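Local atomic coordinates of glucokinase (Leishmania braziliensis MHOM/BR/75/M2904, PDB entry 6EDI), a protein that probably phosphorylates D-glucose with ATP as a glucokinase of the actin-like ATPase clan, and is seen here as a dimer in an open conformation. Residues L333-T338 against K383-T388; T185-L190 against K194-T199. One frame throughout, in Å; residues are numbered along the deposited sequence.

Contact 1 (L333-T338 against K383-T388)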
loop_
_atom_site.group_PDB
_atom_site.type_symbol
_atom_site.label_atom_id
_atom_site.label_comp_id
_atom_site.label_asym_id
_atom_site.label_seq_id
_atom_site.Cartn_x
_atom_site.Cartn_y
_atom_site.Cartn_z
ATOM N N LEU A 333 -12.678 -0.527 9.950
ATOM C CA LEU A 333 -11.751 -0.921 8.892
ATOM C C LEU A 333 -10.847 0.250 8.562
ATOM O O LEU A 333 -9.632 0.080 8.447
ATOM C CB LEU A 333 -12.491 -1.368 7.624
ATOM C CG LEU A 333 -11.655 -1.438 6.340
ATOM C CD1 LEU A 333 -10.592 -2.526 6.374
ATOM C CD2 LEU A 333 -12.551 -1.622 5.127
ATOM N N THR A 334 -11.432 1.440 8.414
ATOM C CA THR A 334 -10.610 2.620 8.119
ATOM C C THR A 334 -9.649 2.982 9.246
ATOM O O THR A 334 -8.651 3.650 9.014
ATOM C CB THR A 334 -11.435 3.866 7.773
ATOM O OG1 THR A 334 -12.165 4.308 8.928
ATOM C CG2 THR A 334 -12.392 3.583 6.623
ATOM N N ALA A 335 -9.935 2.576 10.476
ATOM C CA ALA A 335 -8.958 2.849 11.529
ATOM C C ALA A 335 -7.682 2.074 11.222
ATOM O O ALA A 335 -6.557 2.590 11.378
ATOM C CB ALA A 335 -9.514 2.461 12.899
ATOM N N GLU A 336 -7.853 0.827 10.787
ATOM C CA GLU A 336 -6.711 0.015 10.357
ATOM C C GLU A 336 -5.994 0.577 9.118
ATOM O O GLU A 336 -4.766 0.619 9.074
ATOM C CB GLU A 336 -7.125 -1.445 10.110
ATOM C CG GLU A 336 -7.675 -2.192 11.335
ATOM C CD GLU A 336 -6.882 -1.974 12.622
ATOM O OE1 GLU A 336 -5.640 -1.800 12.593
ATOM O OE2 GLU A 336 -7.515 -1.994 13.694
ATOM N N THR A 337 -6.744 1.007 8.109
ATOM C CA THR A 337 -6.099 1.493 6.885
ATOM C C THR A 337 -5.415 2.834 7.125
ATOM O O THR A 337 -4.340 3.104 6.573
ATOM C CB THR A 337 -7.085 1.568 5.688
ATOM O OG1 THR A 337 -8.123 2.523 5.959
ATOM C CG2 THR A 337 -7.710 0.194 5.440
ATOM N N THR A 338 -6.025 3.653 7.986
ATOM C CA THR A 338 -5.499 4.965 8.326
ATOM C C THR A 338 -4.189 4.794 9.076
ATOM O O THR A 338 -3.205 5.503 8.815
ATOM C CB THR A 338 -6.497 5.765 9.174
ATOM O OG1 THR A 338 -7.700 5.978 8.411
ATOM C CG2 THR A 338 -5.920 7.101 9.601
ATOM N N LYS A 383 -2.336 9.576 18.767
ATOM C CA LYS A 383 -3.099 10.483 17.884
ATOM C C LYS A 383 -2.701 10.392 16.409
ATOM O O LYS A 383 -2.678 11.415 15.706
ATOM C CB LYS A 383 -2.982 11.951 18.339
ATOM C CG LYS A 383 -3.998 12.435 19.377
ATOM C CD LYS A 383 -3.961 11.624 20.643
ATOM C CE LYS A 383 -5.240 11.798 21.454
ATOM N NZ LYS A 383 -5.891 10.493 21.819
ATOM N N PHE A 384 -2.392 9.185 15.934
ATOM C CA PHE A 384 -2.000 9.000 14.535
ATOM C C PHE A 384 -3.174 9.171 13.582
ATOM O O PHE A 384 -3.045 9.784 12.519
ATOM C CB PHE A 384 -1.426 7.592 14.318
ATOM C CG PHE A 384 0.036 7.455 14.662
ATOM C CD1 PHE A 384 1.002 8.144 13.939
ATOM C CD2 PHE A 384 0.447 6.600 15.675
ATOM C CE1 PHE A 384 2.366 7.999 14.247
ATOM C CE2 PHE A 384 1.796 6.456 15.980
ATOM C CZ PHE A 384 2.750 7.148 15.270
ATOM N N LEU A 385 -4.312 8.598 13.959
ATOM C CA LEU A 385 -5.458 8.489 13.047
ATOM C C LEU A 385 -6.182 9.829 12.862
ATOM O O LEU A 385 -6.719 10.116 11.787
ATOM C CB LEU A 385 -6.415 7.383 13.518
ATOM C CG LEU A 385 -5.912 5.929 13.478
ATOM C CD1 LEU A 385 -4.814 5.619 14.486
ATOM C CD2 LEU A 385 -7.050 4.973 13.704
ATOM N N SER A 386 -6.179 10.660 13.904
ATOM C CA SER A 386 -6.861 11.956 13.848
ATOM C C SER A 386 -6.143 12.960 12.942
ATOM O O SER A 386 -6.643 14.062 12.711
ATOM C CB SER A 386 -7.008 12.533 15.255
ATOM O OG SER A 386 -5.748 12.621 15.885
ATOM N N ARG A 387 -4.979 12.578 12.424
ATOM C CA ARG A 387 -4.265 13.428 11.467
ATOM C C ARG A 387 -4.991 13.492 10.134
ATOM O O ARG A 387 -4.796 14.431 9.357
ATOM C CB ARG A 387 -2.845 12.915 11.238
ATOM C CG ARG A 387 -1.990 12.860 12.498
ATOM C CD ARG A 387 -0.630 12.275 12.171
ATOM N NE ARG A 387 0.271 12.229 13.327
ATOM C CZ ARG A 387 1.542 11.856 13.258
ATOM N NH1 ARG A 387 2.057 11.513 12.087
ATOM N NH2 ARG A 387 2.298 11.831 14.354
ATOM N N THR A 388 -5.827 12.486 9.881
ATOM C CA THR A 388 -6.433 12.269 8.567
ATOM C C THR A 388 -7.786 12.961 8.381
ATOM O O THR A 388 -8.678 12.851 9.223
ATOM C CB THR A 388 -6.565 10.746 8.278
ATOM O OG1 THR A 388 -5.260 10.150 8.298
ATOM C CG2 THR A 388 -7.216 10.495 6.918
#
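The long helix 317-341 packs here against the turn that leads from helix 377-382 into strand 389-393. A335 and T338, one helical turn apart, meet L385 and T388. L385 reaches the helix with its CD2 branch. A chi1 of -66° puts the CG of L385 beside its own backbone N, and chi2 then turns CD2 toward A335. L385 CD2 lies 3.6 Å from A335 CB and 3.4 Å from A335 O, so the methyl group rests on backbone as well as side chain.

T338 points its CG2 methyl at the turn. This methyl sits 3.7 Å from L385 CA and 3.4 Å from T388 OG1. The two threonine side chains run antiparallel past one another. The same torsion of T338, chi1 -62°, sends its hydroxyl back along the helix. T338 OG1 donates to T334 O at 2.6 Å, tilted 31° from the carbonyl plane. T338 N bonds T334 O from the other face of that plane, so one carbonyl serves two donors of one residue. The hydroxyl is thus satisfied inside the helix, and the methyl is what T338 offers to the turn.

T388 OG1 has its polar partner outside the two segments, in P343 O just beyond the helix. The backbone of the turn is tied by T388 N to L385 O at 3.2 Å. E379 OE1 accepts from S386 N, and L373 and F390 pack beside the helix. On another side of the helix, E336 bonds S239 of the second subunit. The contact itself is buried and mainly apolar: a helix-to-loop packing in the domain built on the mixed sheet that contains strand 389-393, one of the two sheet-based domains of an actin-like ATPase fold.

Contact 2 (T185-L190 against K194-T199)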
loop_
_atom_site.group_PDB
_atom_site.type_symbol
_atom_site.label_atom_id
_atom_site.label_comp_id
_atom_site.label_asym_id
_atom_site.label_seq_id
_atom_site.Cartn_x
_atom_site.Cartn_y
_atom_site.Cartn_z
ATOM N N THR A 185 -5.986 16.731 11.887
ATOM C CA THR A 185 -5.065 17.675 12.511
ATOM C C THR A 185 -3.905 18.081 11.613
ATOM O O THR A 185 -3.261 19.103 11.847
ATOM C CB THR A 185 -4.454 17.072 13.775
ATOM O OG1 THR A 185 -3.910 15.791 13.454
ATOM C CG2 THR A 185 -5.492 16.903 14.856
ATOM N N GLN A 186 -3.618 17.263 10.607
ATOM C CA GLN A 186 -2.455 17.460 9.755
ATOM C C GLN A 186 -2.796 18.163 8.447
ATOM O O GLN A 186 -1.912 18.388 7.610
ATOM C CB GLN A 186 -1.822 16.098 9.442
ATOM C CG GLN A 186 -0.364 16.159 8.989
ATOM C CD GLN A 186 0.213 14.791 8.657
ATOM O OE1 GLN A 186 -0.507 13.872 8.276
ATOM N NE2 GLN A 186 1.526 14.657 8.802
ATOM N N TRP A 187 -4.076 18.486 8.250
ATOM C CA TRP A 187 -4.504 19.089 6.986
ATOM C C TRP A 187 -3.811 20.423 6.710
ATOM O O TRP A 187 -3.177 20.586 5.661
ATOM C CB TRP A 187 -6.039 19.261 6.885
ATOM C CG TRP A 187 -6.360 19.950 5.579
ATOM C CD1 TRP A 187 -6.666 21.275 5.386
ATOM C CD2 TRP A 187 -6.314 19.353 4.282
ATOM N NE1 TRP A 187 -6.827 21.530 4.036
ATOM C CE2 TRP A 187 -6.616 20.363 3.340
ATOM C CE3 TRP A 187 -6.061 18.055 3.823
ATOM C CZ2 TRP A 187 -6.669 20.108 1.964
ATOM C CZ3 TRP A 187 -6.105 17.805 2.458
ATOM C CH2 TRP A 187 -6.410 18.823 1.544
ATOM N N ASP A 188 -3.920 21.363 7.650
ATOM C CA ASP A 188 -3.384 22.717 7.465
ATOM C C ASP A 188 -1.887 22.726 7.190
ATOM O O ASP A 188 -1.399 23.505 6.379
ATOM C CB ASP A 188 -3.685 23.606 8.684
ATOM C CG ASP A 188 -5.165 23.889 8.861
ATOM O OD1 ASP A 188 -5.920 23.771 7.875
ATOM O OD2 ASP A 188 -5.566 24.234 9.992
ATOM N N ALA A 189 -1.158 21.847 7.864
ATOM C CA ALA A 189 0.285 21.812 7.707
ATOM C C ALA A 189 0.683 21.350 6.308
ATOM O O ALA A 189 1.765 21.677 5.823
ATOM C CB ALA A 189 0.906 20.927 8.766
ATOM N N LEU A 190 -0.199 20.599 5.654
ATOM C CA LEU A 190 0.130 20.024 4.349
ATOM C C LEU A 190 -0.704 20.561 3.197
ATOM O O LEU A 190 -0.494 20.156 2.062
ATOM C CB LEU A 190 -0.008 18.493 4.386
ATOM C CG LEU A 190 1.303 17.732 4.607
ATOM C CD1 LEU A 190 1.858 18.001 5.985
ATOM C CD2 LEU A 190 1.105 16.246 4.382
ATOM N N LYS A 194 -4.893 25.561 1.059
ATOM C CA LYS A 194 -6.190 25.169 0.502
ATOM C C LYS A 194 -7.122 24.563 1.557
ATOM O O LYS A 194 -6.667 23.874 2.468
ATOM C CB LYS A 194 -6.006 24.195 -0.665
ATOM C CG LYS A 194 -5.196 24.763 -1.800
ATOM C CD LYS A 194 -5.236 23.878 -3.027
ATOM C CE LYS A 194 -4.357 24.476 -4.110
ATOM N NZ LYS A 194 -3.092 24.960 -3.488
ATOM N N PRO A 195 -8.439 24.816 1.427
ATOM C CA PRO A 195 -9.440 24.346 2.394
ATOM C C PRO A 195 -9.642 22.834 2.329
ATOM O O PRO A 195 -9.526 22.251 1.249
ATOM C CB PRO A 195 -10.731 25.046 1.934
ATOM C CG PRO A 195 -10.295 26.129 0.990
ATOM C CD PRO A 195 -9.049 25.621 0.354
ATOM N N ALA A 196 -9.944 22.207 3.466
ATOM C CA ALA A 196 -10.267 20.779 3.486
ATOM C C ALA A 196 -11.418 20.497 2.528
ATOM O O ALA A 196 -12.378 21.243 2.502
ATOM C CB ALA A 196 -10.636 20.335 4.897
ATOM N N GLY A 197 -11.306 19.446 1.719
ATOM C CA GLY A 197 -12.391 19.052 0.830
ATOM C C GLY A 197 -12.307 19.737 -0.519
ATOM O O GLY A 197 -13.056 19.410 -1.421
ATOM N N SER A 198 -11.385 20.689 -0.656
ATOM C CA SER A 198 -11.229 21.419 -1.916
ATOM C C SER A 198 -10.345 20.640 -2.864
ATOM O O SER A 198 -10.356 20.866 -4.067
ATOM C CB SER A 198 -10.626 22.790 -1.655
ATOM O OG SER A 198 -11.466 23.518 -0.782
ATOM N N THR A 199 -9.575 19.718 -2.295
ATOM C CA THR A 199 -8.576 18.960 -3.038
ATOM C C THR A 199 -8.241 17.775 -2.154
ATOM O O THR A 199 -8.525 17.820 -0.951
ATOM C CB THR A 199 -7.312 19.814 -3.259
ATOM O OG1 THR A 199 -6.275 19.013 -3.844
ATOM C CG2 THR A 199 -6.834 20.393 -1.939
#
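W187 of the short, weakly bonded helix 187-190 packs on the return loop 194-199, which is shaped by a type II beta turn from P195 to S198. T185 and Q186 lead into this helix from edge strand 178-182, and Q186 packs on R387.

W187 carries the contact. Its CG is anti to the backbone N, chi1 177°, which extends the indole across to the loop. W187 NE1 donates to K194 O at 2.8 Å, with an N-H...O angle of 151°. The acceptor lies near the ring plane. A196 covers one face. Its CB is 4.1 Å from the centroid of the five-membered ring of W187 and 10° off the normal, a CH-pi contact. The far end of the six-membered ring meets T199, whose CG2 lies in the ring plane at the edge, 3.8 Å from W187 CH2. L344 also packs on W187, and helps to bury it.

D188 turns to K183 in a salt bridge, and L190 joins W187 on L344. Within the weakly bonded helix, L190 N bonds W187 O at 3.0 Å.

Across from the indole, G197 takes the positive phi of the beta turn. The turn is closed by S198 N bonding P195 O at 3.1 Å, and S198 OG adds a weak bond to the same oxygen.

Contact 2 comes first along the chain and closes before contact 1 opens. Their centres lie about 16 Å apart, on the same side of the centre of the chain. Both border one mixed sheet. Residues 185-190 follow its outermost strand 178-182. The loop at 383-388 leads into the neighbouring antiparallel strand 389-393. The loops at this end of the strand pair therefore meet. S386 O lies 2.9 Å from T185 N, a probable hydrogen bond, and R387 packs on T185 and Q186. Contact 1 is buried and uses one face of helix 317-341, and contact 2 lies at the surface. Together they join that helix, through the two loops, to the outer edge of the sheet.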